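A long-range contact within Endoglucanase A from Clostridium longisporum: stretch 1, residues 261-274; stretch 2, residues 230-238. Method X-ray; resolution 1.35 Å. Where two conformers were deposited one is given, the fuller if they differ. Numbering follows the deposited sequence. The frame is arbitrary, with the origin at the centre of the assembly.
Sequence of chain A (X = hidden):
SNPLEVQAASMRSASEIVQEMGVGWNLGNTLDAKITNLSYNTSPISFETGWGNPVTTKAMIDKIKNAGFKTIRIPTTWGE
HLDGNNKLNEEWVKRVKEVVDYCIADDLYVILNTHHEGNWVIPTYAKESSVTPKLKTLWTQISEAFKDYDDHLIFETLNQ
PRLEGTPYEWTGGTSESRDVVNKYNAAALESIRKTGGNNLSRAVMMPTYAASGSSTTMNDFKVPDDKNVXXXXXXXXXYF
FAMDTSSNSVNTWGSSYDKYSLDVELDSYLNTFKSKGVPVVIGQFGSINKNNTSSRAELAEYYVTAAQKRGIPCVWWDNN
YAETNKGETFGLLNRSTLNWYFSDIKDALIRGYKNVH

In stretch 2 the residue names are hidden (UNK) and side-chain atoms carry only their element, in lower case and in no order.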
# COMPACT_ATOMS: atom_id res chain seq x y z
N SER A 261 11.99 -20.49 1.61
CA SER A 261 11.13 -19.83 2.59
C SER A 261 10.25 -18.79 1.92
O SER A 261 9.05 -18.69 2.23
CB SER A 261 11.99 -19.19 3.67
OG SER A 261 12.70 -20.17 4.39
N LEU A 262 10.82 -18.00 1.01
CA LEU A 262 10.02 -16.99 0.34
C LEU A 262 8.98 -17.63 -0.57
O LEU A 262 7.84 -17.18 -0.64
CB LEU A 262 10.91 -16.01 -0.41
CG LEU A 262 10.23 -14.79 -1.04
CD1 LEU A 262 9.43 -14.00 -0.02
CD2 LEU A 262 11.26 -13.90 -1.71
N ASP A 263 9.36 -18.71 -1.27
CA ASP A 263 8.41 -19.40 -2.13
C ASP A 263 7.22 -19.92 -1.33
O ASP A 263 6.07 -19.79 -1.77
CB ASP A 263 9.11 -20.56 -2.86
CG ASP A 263 10.04 -20.08 -3.97
OD1 ASP A 263 9.85 -18.97 -4.50
OD2 ASP A 263 10.96 -20.85 -4.32
N VAL A 264 7.47 -20.54 -0.17
CA VAL A 264 6.37 -21.07 0.64
C VAL A 264 5.47 -19.94 1.13
O VAL A 264 4.24 -20.07 1.18
CB VAL A 264 6.92 -21.93 1.79
CG1 VAL A 264 5.83 -22.26 2.79
CG2 VAL A 264 7.54 -23.21 1.22
N GLU A 265 6.08 -18.82 1.52
CA GLU A 265 5.30 -17.67 1.97
C GLU A 265 4.39 -17.15 0.85
O GLU A 265 3.19 -16.92 1.06
CB GLU A 265 6.25 -16.58 2.47
CG GLU A 265 5.58 -15.28 2.87
CD GLU A 265 6.56 -14.22 3.36
OE1 GLU A 265 7.74 -14.55 3.60
OE2 GLU A 265 6.15 -13.05 3.48
N LEU A 266 4.95 -16.96 -0.34
CA LEU A 266 4.15 -16.45 -1.45
C LEU A 266 3.07 -17.44 -1.87
O LEU A 266 1.96 -17.03 -2.22
CB LEU A 266 5.06 -16.08 -2.62
CG LEU A 266 6.01 -14.91 -2.35
CD1 LEU A 266 7.05 -14.79 -3.47
CD2 LEU A 266 5.23 -13.60 -2.18
N ASP A 267 3.38 -18.74 -1.83
CA ASP A 267 2.35 -19.76 -2.05
C ASP A 267 1.20 -19.59 -1.07
O ASP A 267 0.03 -19.72 -1.44
CB ASP A 267 2.93 -21.17 -1.89
CG ASP A 267 3.76 -21.64 -3.08
OD1 ASP A 267 3.74 -21.00 -4.15
OD2 ASP A 267 4.43 -22.69 -2.91
N SER A 268 1.51 -19.33 0.20
CA SER A 268 0.45 -19.19 1.20
C SER A 268 -0.45 -18.00 0.88
O SER A 268 -1.67 -18.08 1.07
CB SER A 268 1.03 -19.09 2.62
OG SER A 268 1.49 -17.78 2.93
N TYR A 269 0.11 -16.90 0.37
CA TYR A 269 -0.72 -15.77 -0.02
C TYR A 269 -1.60 -16.13 -1.21
O TYR A 269 -2.83 -15.93 -1.18
CB TYR A 269 0.15 -14.56 -0.36
CG TYR A 269 1.07 -14.07 0.75
CD1 TYR A 269 0.82 -14.37 2.09
CD2 TYR A 269 2.19 -13.32 0.45
CE1 TYR A 269 1.67 -13.92 3.09
CE2 TYR A 269 3.04 -12.86 1.44
CZ TYR A 269 2.78 -13.17 2.76
OH TYR A 269 3.62 -12.72 3.76
N LEU A 270 -1.00 -16.65 -2.27
CA LEU A 270 -1.77 -17.01 -3.46
C LEU A 270 -2.89 -17.96 -3.10
O LEU A 270 -4.07 -17.72 -3.41
CB LEU A 270 -0.84 -17.68 -4.47
CG LEU A 270 -1.53 -18.33 -5.67
CD1 LEU A 270 -2.25 -17.27 -6.49
CD2 LEU A 270 -0.54 -19.09 -6.52
N ASN A 271 -2.53 -19.05 -2.42
CA ASN A 271 -3.47 -20.16 -2.27
C ASN A 271 -4.52 -19.85 -1.22
O ASN A 271 -5.68 -20.25 -1.38
CB ASN A 271 -2.71 -21.45 -1.95
CG ASN A 271 -1.76 -21.87 -3.07
OD1 ASN A 271 -1.86 -21.41 -4.20
ND2 ASN A 271 -0.82 -22.75 -2.75
N THR A 272 -4.16 -19.14 -0.15
CA THR A 272 -5.16 -18.82 0.86
C THR A 272 -6.21 -17.88 0.28
O THR A 272 -7.41 -18.11 0.43
CB THR A 272 -4.52 -18.19 2.10
OG1 THR A 272 -3.60 -19.10 2.69
CG2 THR A 272 -5.60 -17.86 3.12
N PHE A 273 -5.77 -16.81 -0.38
CA PHE A 273 -6.76 -15.87 -0.92
C PHE A 273 -7.53 -16.47 -2.09
O PHE A 273 -8.73 -16.22 -2.21
CB PHE A 273 -6.10 -14.52 -1.20
CG PHE A 273 -5.70 -13.80 0.06
CD1 PHE A 273 -6.66 -13.38 0.96
CD2 PHE A 273 -4.36 -13.57 0.36
CE1 PHE A 273 -6.31 -12.75 2.14
CE2 PHE A 273 -4.01 -12.93 1.53
CZ PHE A 273 -4.97 -12.53 2.42
N LYS A 274 -6.89 -17.30 -2.92
CA LYS A 274 -7.64 -18.00 -3.97
C LYS A 274 -8.71 -18.90 -3.38
O LYS A 274 -9.83 -18.97 -3.91
CB LYS A 274 -6.68 -18.81 -4.85
CG LYS A 274 -6.14 -18.03 -6.05
CD LYS A 274 -5.44 -18.94 -7.05
CE LYS A 274 -5.22 -18.24 -8.38
NZ LYS A 274 -6.49 -18.12 -9.16
N UNK A 230 -10.00 -7.28 -3.82
CA UNK A 230 -8.63 -7.77 -3.81
C UNK A 230 -8.15 -7.74 -2.37
O UNK A 230 -8.36 -6.75 -1.66
c UNK A 230 -7.74 -6.84 -4.66
c UNK A 230 -8.22 -6.73 -6.11
c UNK A 230 -7.57 -5.59 -6.89
c UNK A 230 -6.27 -7.31 -4.60
N UNK A 231 -7.49 -8.81 -1.92
CA UNK A 231 -6.86 -8.79 -0.61
C UNK A 231 -5.54 -8.02 -0.66
O UNK A 231 -4.77 -8.16 -1.62
c UNK A 231 -6.59 -10.22 -0.14
N UNK A 232 -5.26 -7.25 0.39
CA UNK A 232 -4.02 -6.50 0.54
C UNK A 232 -3.22 -7.06 1.71
O UNK A 232 -3.71 -7.12 2.84
c UNK A 232 -4.32 -5.02 0.82
o UNK A 232 -3.14 -4.32 1.16
N UNK A 233 -1.96 -7.44 1.46
CA UNK A 233 -1.00 -7.73 2.51
C UNK A 233 0.27 -6.94 2.24
O UNK A 233 0.57 -6.56 1.11
c UNK A 233 -0.69 -9.24 2.69
c UNK A 233 -0.07 -9.82 1.43
c UNK A 233 -1.93 -10.01 3.07
N UNK A 234 1.02 -6.70 3.31
CA UNK A 234 2.36 -6.12 3.25
C UNK A 234 3.33 -7.18 3.75
O UNK A 234 3.04 -7.88 4.72
c UNK A 234 2.43 -4.85 4.10
n UNK A 234 1.20 -2.67 4.38
c UNK A 234 0.31 -1.94 3.74
n UNK A 234 0.01 -2.54 2.60
c UNK A 234 1.48 -3.79 3.64
c UNK A 234 0.74 -3.70 2.51
N UNK A 235 4.46 -7.32 3.06
CA UNK A 235 5.34 -8.46 3.34
C UNK A 235 6.79 -8.02 3.11
O UNK A 235 7.40 -8.25 2.06
c UNK A 235 4.97 -9.67 2.48
N UNK A 236 7.35 -7.38 4.14
CA UNK A 236 8.76 -6.99 4.16
C UNK A 236 9.55 -8.22 4.59
O UNK A 236 10.00 -8.36 5.73
c UNK A 236 7.02 -4.19 5.06
c UNK A 236 8.50 -2.42 3.56
c UNK A 236 8.95 -5.84 5.13
c UNK A 236 6.47 -2.99 4.68
c UNK A 236 7.21 -2.10 3.92
c UNK A 236 9.04 -3.62 3.94
c UNK A 236 8.32 -4.53 4.70
o UNK A 236 6.69 -0.89 3.56
N UNK A 237 9.74 -9.12 3.63
CA UNK A 237 10.22 -10.45 3.93
C UNK A 237 11.55 -10.74 3.27
O UNK A 237 11.83 -10.25 2.17
o UNK A 237 7.96 -11.23 4.08
c UNK A 237 9.20 -11.48 3.45
N UNK A 238 12.42 -11.52 3.93
CA UNK A 238 12.26 -12.03 5.30
C UNK A 238 12.59 -10.91 6.30
O UNK A 238 13.55 -10.17 6.10
c UNK A 238 13.67 -11.99 3.30
c UNK A 238 14.35 -12.77 4.39
c UNK A 238 13.26 -13.18 5.36
O HOH W 1 3.00 -10.50 5.64

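Position 230 carries four side-chain carbons, forked at the first, with one arm two carbons long. This is the beta-branched pattern of isoleucine, and Ile230 lies out of reach of the helix. Position 231 has a single side-chain carbon, CB, directed toward the helix and 3.3 Å from CD1 of Phe273. One carbon defines alanine; Ala231 CB sits over the face of the Phe273 ring, 3.5 Å from CB to the ring centroid and 18° off the normal, a CH-pi contact.

Position 232 bears one carbon and then one oxygen, and its CA-to-CB bond points away from the helix. It is Ser232, which makes no contact with stretch 1. At position 233 one carbon carries two more; its CA-to-CB bond points toward the helix, and its carbons reach both Tyr269 and Phe273. The short symmetric fork is that of valine. Val233 CG2 lies over one face of the Tyr269 ring, 4.3 Å from Tyr269 CD2, while Val233 CG1 is 3.9 Å from Phe273 CE2.

Position 234 has one carbon followed by a five-membered ring of three carbons and two nitrogens, an imidazole, and its CA-to-CB bond points away from the helix: His234. Its backbone O accepts a hydrogen bond from water 1 (2.8 Å from the water O), which also lies 3.0 Å from Tyr269 OH and so links the two stretches. Position 235 again shows CB alone, directed toward the helix, 3.6 Å from Tyr269 OH and 3.7 Å from Glu265 OE2. It is Ala235.

Position 236 has one carbon and a six-carbon ring bearing an oxygen, and its CA-to-CB bond points away from the helix; this is Tyr236, whose hydroxyl is hydrogen-bonded elsewhere in the structure. Position 237 carries one carbon and one oxygen, and the oxygen lies 2.6 Å from Glu265 OE2. The residue is Ser237, and its OG donates a hydrogen bond to that carboxylate; its CB also approaches Leu262 CD1 at 4.3 Å. At position 238 three carbons close a ring onto the backbone N, and none touches the helix. This is Pro238, preceded by a cis peptide bond.

The contact follows the alternation of the extended chain: the CA-to-CB bonds of 231, 233, 235 and 237 point toward the helix, while those of 232, 234 and 236 point away. Strand and helix run roughly antiparallel, at 148°, so successive inward residues meet Phe273, Tyr269 and Glu265 in descending order. Small side chains let the aromatic rings pack close to the strand, and the Ser237 to Glu265 hydrogen bond adds a polar tie beyond this apolar surface.

Stretch 2 230-238: IASVHAYSP
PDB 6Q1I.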